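Prepilin-like protein (Thermus thermophilus, PDB 6QVF) is a type IV pilin-like protein of natural competence that probably acts as a DNA receptor associated with the pilus tip. Local coordinates at residues Asn110-Leu113 and Gly114-Val117; Val61-Tyr64 and Phe65-Thr69. All coordinates share one frame; numbering follows the deposited sequence.

Interaction 1: residues Asn110-Leu113 and Gly114-Val117; sequences NGIL and GEGV
With CG1 of Ile112 anti to the backbone N (chi1 -172°) and the chain of Glu115 extended beyond CG until chi3 (76°) turns the carboxylate, the two side chains meet near their ends, Ile112 CD1 lying 3.7 Å from Glu115 OE2. This is a local contact round a short, weakly bonded helical turn. The methyl offers the carboxylate only van der Waals contact; the polar partner of OE2 is the backbone N of Gly159. Nearer the chain, CB of Glu115 rests 3.4 Å from Ile112 O, the same carbonyl that takes a long, weak but fairly straight bond (163°) from Glu115 N.

Gly114 sits at the centre. Its N-H is shared between two acceptors, Asn110 O at 3.2 Å and Gly111 O at 3.1 Å, both weak because both are strongly bent. Its CA also gives a C-H···O contact to Asn110 O. Glycine suits this position sterically, since a side chain would run into Asn110 N. Gly111 and Gly116 have positive phi, which glycine tolerates readily; Gly116 lies within the type II turn from Gly114 to Val117, closed by Val117 N to Gly114 O at 3.1 Å. One water donates to both Leu113 O (2.7 Å) and Glu115 O. Asn110 takes its amide to another partner, OD1 accepting from Ser165 N.

Chemically, weak backbone bonds hold the helical turn, the Val117 N to Gly114 O bond holds the beta turn, and the water bridges them; three glycines permit the tight path, while Asn110 OD1 and Glu115 OE2 bond to the loop between strands 131-139 and 167-169.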
loop_
_atom_site.group_PDB
_atom_site.type_symbol
_atom_site.label_atom_id
_atom_site.label_comp_id
_atom_site.label_asym_id
_atom_site.label_seq_id
_atom_site.Cartn_x
_atom_site.Cartn_y
_atom_site.Cartn_z
ATOM N N ASN B 110 -10.343 10.577 2.818
ATOM C CA ASN B 110 -11.492 11.432 2.935
ATOM C C ASN B 110 -12.793 10.636 2.790
ATOM O O ASN B 110 -12.783 9.447 2.481
ATOM C CB ASN B 110 -11.423 12.584 1.956
ATOM C CG ASN B 110 -11.367 12.110 0.541
ATOM O OD1 ASN B 110 -12.389 11.592 0.050
ATOM N ND2 ASN B 110 -10.212 12.322 -0.100
ATOM N N GLY B 111 -13.899 11.320 3.117
ATOM C CA GLY B 111 -15.187 10.702 3.145
ATOM C C GLY B 111 -15.346 9.754 4.309
ATOM O O GLY B 111 -14.469 9.600 5.162
ATOM N N ILE B 112 -16.483 9.069 4.330
ATOM C CA ILE B 112 -16.819 8.224 5.453
ATOM C C ILE B 112 -15.813 7.064 5.550
ATOM O O ILE B 112 -15.347 6.744 6.669
ATOM C CB ILE B 112 -18.279 7.769 5.345
ATOM C CG1 ILE B 112 -18.698 7.042 6.606
ATOM C CG2 ILE B 112 -18.514 6.906 4.134
ATOM C CD1 ILE B 112 -18.776 7.968 7.745
ATOM N N LEU B 113 -15.401 6.529 4.401
ATOM C CA LEU B 113 -14.437 5.426 4.319
ATOM C C LEU B 113 -13.059 5.856 4.870
ATOM O O LEU B 113 -12.304 5.067 5.474
ATOM C CB LEU B 113 -14.288 5.007 2.857
ATOM C CG LEU B 113 -14.681 3.575 2.501
ATOM C CD1 LEU B 113 -14.165 3.239 1.128
ATOM C CD2 LEU B 113 -14.154 2.576 3.496
ATOM N N GLY B 114 -12.722 7.123 4.654
ATOM C CA GLY B 114 -11.410 7.650 4.966
ATOM C C GLY B 114 -11.279 8.223 6.375
ATOM O O GLY B 114 -10.207 8.672 6.748
ATOM N N GLU B 115 -12.353 8.279 7.154
ATOM C CA GLU B 115 -12.356 8.868 8.451
ATOM C C GLU B 115 -11.320 8.211 9.364
ATOM O O GLU B 115 -11.381 6.972 9.598
ATOM C CB GLU B 115 -13.733 8.611 9.044
ATOM C CG GLU B 115 -14.240 9.677 9.940
ATOM C CD GLU B 115 -15.715 9.468 10.264
ATOM O OE1 GLU B 115 -16.010 8.601 11.080
ATOM O OE2 GLU B 115 -16.557 10.136 9.674
ATOM N N GLY B 116 -10.391 9.018 9.897
ATOM C CA GLY B 116 -9.356 8.542 10.810
ATOM C C GLY B 116 -8.344 7.580 10.191
ATOM O O GLY B 116 -7.768 6.717 10.901
ATOM N N VAL B 117 -8.103 7.738 8.887
ATOM C CA VAL B 117 -7.123 6.953 8.174
ATOM C C VAL B 117 -6.092 7.879 7.525
ATOM O O VAL B 117 -6.428 8.855 6.804
ATOM C CB VAL B 117 -7.790 6.050 7.118
ATOM C CG1 VAL B 117 -6.740 5.245 6.349
ATOM C CG2 VAL B 117 -8.855 5.173 7.724
HETATM O O HOH W 1 -12.493 4.837 8.187
#

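Interaction 2: residues Val61-Tyr64 and Phe65-Thr69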
loop_
_atom_site.group_PDB
_atom_site.type_symbol
_atom_site.label_atom_id
_atom_site.label_comp_id
_atom_site.label_asym_id
_atom_site.label_seq_id
_atom_site.Cartn_x
_atom_site.Cartn_y
_atom_site.Cartn_z
ATOM N N VAL B 61 -3.172 13.642 14.123
ATOM C CA VAL B 61 -4.177 14.686 13.846
ATOM C C VAL B 61 -3.626 15.727 12.878
ATOM O O VAL B 61 -4.308 16.131 11.925
ATOM C CB VAL B 61 -4.647 15.340 15.156
ATOM C CG1 VAL B 61 -5.652 16.462 14.923
ATOM C CG2 VAL B 61 -5.205 14.309 16.115
ATOM N N ASP B 62 -2.402 16.195 13.129
ATOM C CA ASP B 62 -1.776 17.186 12.300
ATOM C C ASP B 62 -1.636 16.677 10.865
ATOM O O ASP B 62 -2.006 17.372 9.918
ATOM C CB ASP B 62 -0.431 17.626 12.863
ATOM C CG ASP B 62 -0.622 18.151 14.273
ATOM O OD1 ASP B 62 -1.080 19.297 14.399
ATOM O OD2 ASP B 62 -0.399 17.363 15.226
ATOM N N TYR B 63 -1.140 15.461 10.707
ATOM C CA TYR B 63 -0.943 14.955 9.338
ATOM C C TYR B 63 -2.298 14.706 8.663
ATOM O O TYR B 63 -2.451 15.004 7.457
ATOM C CB TYR B 63 -0.094 13.684 9.333
ATOM C CG TYR B 63 1.378 13.979 9.507
ATOM C CD1 TYR B 63 2.115 14.509 8.467
ATOM C CD2 TYR B 63 2.040 13.694 10.695
ATOM C CE1 TYR B 63 3.448 14.830 8.619
ATOM C CE2 TYR B 63 3.378 13.985 10.850
ATOM C CZ TYR B 63 4.088 14.542 9.811
ATOM O OH TYR B 63 5.413 14.814 9.983
ATOM N N TYR B 64 -3.251 14.107 9.384
ATOM C CA TYR B 64 -4.562 13.775 8.826
ATOM C C TYR B 64 -5.252 15.029 8.275
ATOM O O TYR B 64 -5.742 14.999 7.147
ATOM C CB TYR B 64 -5.458 13.079 9.852
ATOM C CG TYR B 64 -6.808 12.714 9.288
ATOM C CD1 TYR B 64 -6.982 11.615 8.472
ATOM C CD2 TYR B 64 -7.911 13.535 9.485
ATOM C CE1 TYR B 64 -8.202 11.316 7.884
ATOM C CE2 TYR B 64 -9.130 13.240 8.896
ATOM C CZ TYR B 64 -9.283 12.137 8.091
ATOM O OH TYR B 64 -10.477 11.897 7.453
ATOM N N PHE B 65 -5.286 16.113 9.054
ATOM C CA PHE B 65 -5.990 17.306 8.648
ATOM C C PHE B 65 -5.137 18.259 7.790
ATOM O O PHE B 65 -5.717 19.177 7.153
ATOM C CB PHE B 65 -6.567 18.031 9.867
ATOM C CG PHE B 65 -7.742 17.296 10.454
ATOM C CD1 PHE B 65 -8.965 17.277 9.806
ATOM C CD2 PHE B 65 -7.630 16.643 11.670
ATOM C CE1 PHE B 65 -10.051 16.612 10.352
ATOM C CE2 PHE B 65 -8.714 15.975 12.197
ATOM C CZ PHE B 65 -9.919 15.957 11.553
ATOM N N SER B 66 -3.812 18.087 7.733
ATOM C CA SER B 66 -2.971 19.023 6.989
ATOM C C SER B 66 -2.626 18.530 5.592
ATOM O O SER B 66 -2.212 19.325 4.795
ATOM C CB SER B 66 -1.688 19.325 7.708
ATOM O OG SER B 66 -1.949 19.850 9.012
ATOM N N CYS B 67 -2.766 17.227 5.332
ATOM C CA CYS B 67 -2.143 16.619 4.168
ATOM C C CYS B 67 -3.191 15.923 3.319
ATOM O O CYS B 67 -3.936 15.099 3.840
ATOM C CB CYS B 67 -1.108 15.608 4.602
ATOM S SG CYS B 67 0.291 16.331 5.479
ATOM N N PRO B 68 -3.237 16.160 1.971
ATOM C CA PRO B 68 -2.309 17.019 1.240
ATOM C C PRO B 68 -2.603 18.517 1.295
ATOM O O PRO B 68 -1.761 19.306 0.931
ATOM C CB PRO B 68 -2.470 16.556 -0.205
ATOM C CG PRO B 68 -3.904 16.089 -0.268
ATOM C CD PRO B 68 -4.213 15.494 1.089
ATOM N N THR B 69 -3.768 18.857 1.804
ATOM C CA THR B 69 -4.222 20.232 1.979
ATOM C C THR B 69 -4.863 20.351 3.355
ATOM O O THR B 69 -5.323 19.358 3.866
ATOM C CB THR B 69 -5.259 20.655 0.936
ATOM O OG1 THR B 69 -6.418 19.815 1.010
ATOM C CG2 THR B 69 -4.728 20.605 -0.477
#
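Tyr64 and Phe65, neighbours on the helix, form a T-shaped aromatic pair: the edge of the tyrosine ring addresses the face of the phenylalanine ring, the planes standing at 90° with centroids 4.9 Å apart. Tyr64 CD2 lies over the middle of that face. CG of Tyr64 is anti to its own N (chi1 -179°), whereas that of Phe65 is anti to the carbonyl carbon (chi1 -72°), and these different turns bring the adjacent rings together. On the rim of the Phe65 ring, Val61 CG1 packs 3.8 Å from CD2, one helical turn back. Were an alanine to stand in place of Phe65, the Tyr64 edge would probably lose the face it packs on and Val61 CG1 its aromatic neighbour, leaving a gap.

The backbone bonds weaken toward the helix end. Phe65 N to Val61 O is a regular bond of 3.0 Å, nearly straight at 166°; Ser66 N to Asp62 O and Cys67 N to Tyr63 O are bent and weak. Ser66 suits this last turn because its hydroxyl folds back, OG donating to Asp62 O at 2.6 Å, so that carbonyl is gripped twice. The Asp62 carboxylate turns instead to Arg78 and Arg86, a salt bridge to each.

Sulfur supplies the third kind of contact. Cys67 SG lies at the edge of the Tyr63 ring, 3.9 Å from CD1, and is joined by a disulfide to Cys91.

Together, aromatic packing, a serine hydroxyl and a covalent link hold a largely buried helix end whose last backbone bonds are bent and weak, while the Asp62 carboxylate is likely to stay ionised between its two arginines.

In the fold
Interaction 2 comes first along the chain, at the close of helix 59-66, beyond the long N-terminal helix 2-30 and the small sheet that includes strand 55-58. The disulfide from Cys67 then closes a loop to Cys91, just before strand 92-97 of the four-stranded sheet. Interaction 1 follows in series, at the connection between strands 100-108 and 117-125; the two neither enclose nor cross one another. They nevertheless touch in space, their centres about 12 Å apart. Tyr64 reaches over, with OH weakly hydrogen-bonded to Gly114 O and CE1 packed against Val117 O, tying helix 59-66 to the sheet connection; Arg162, bonded to Tyr64, Thr69 and Gly111, brings in the loop between strands 131-139 and 167-169.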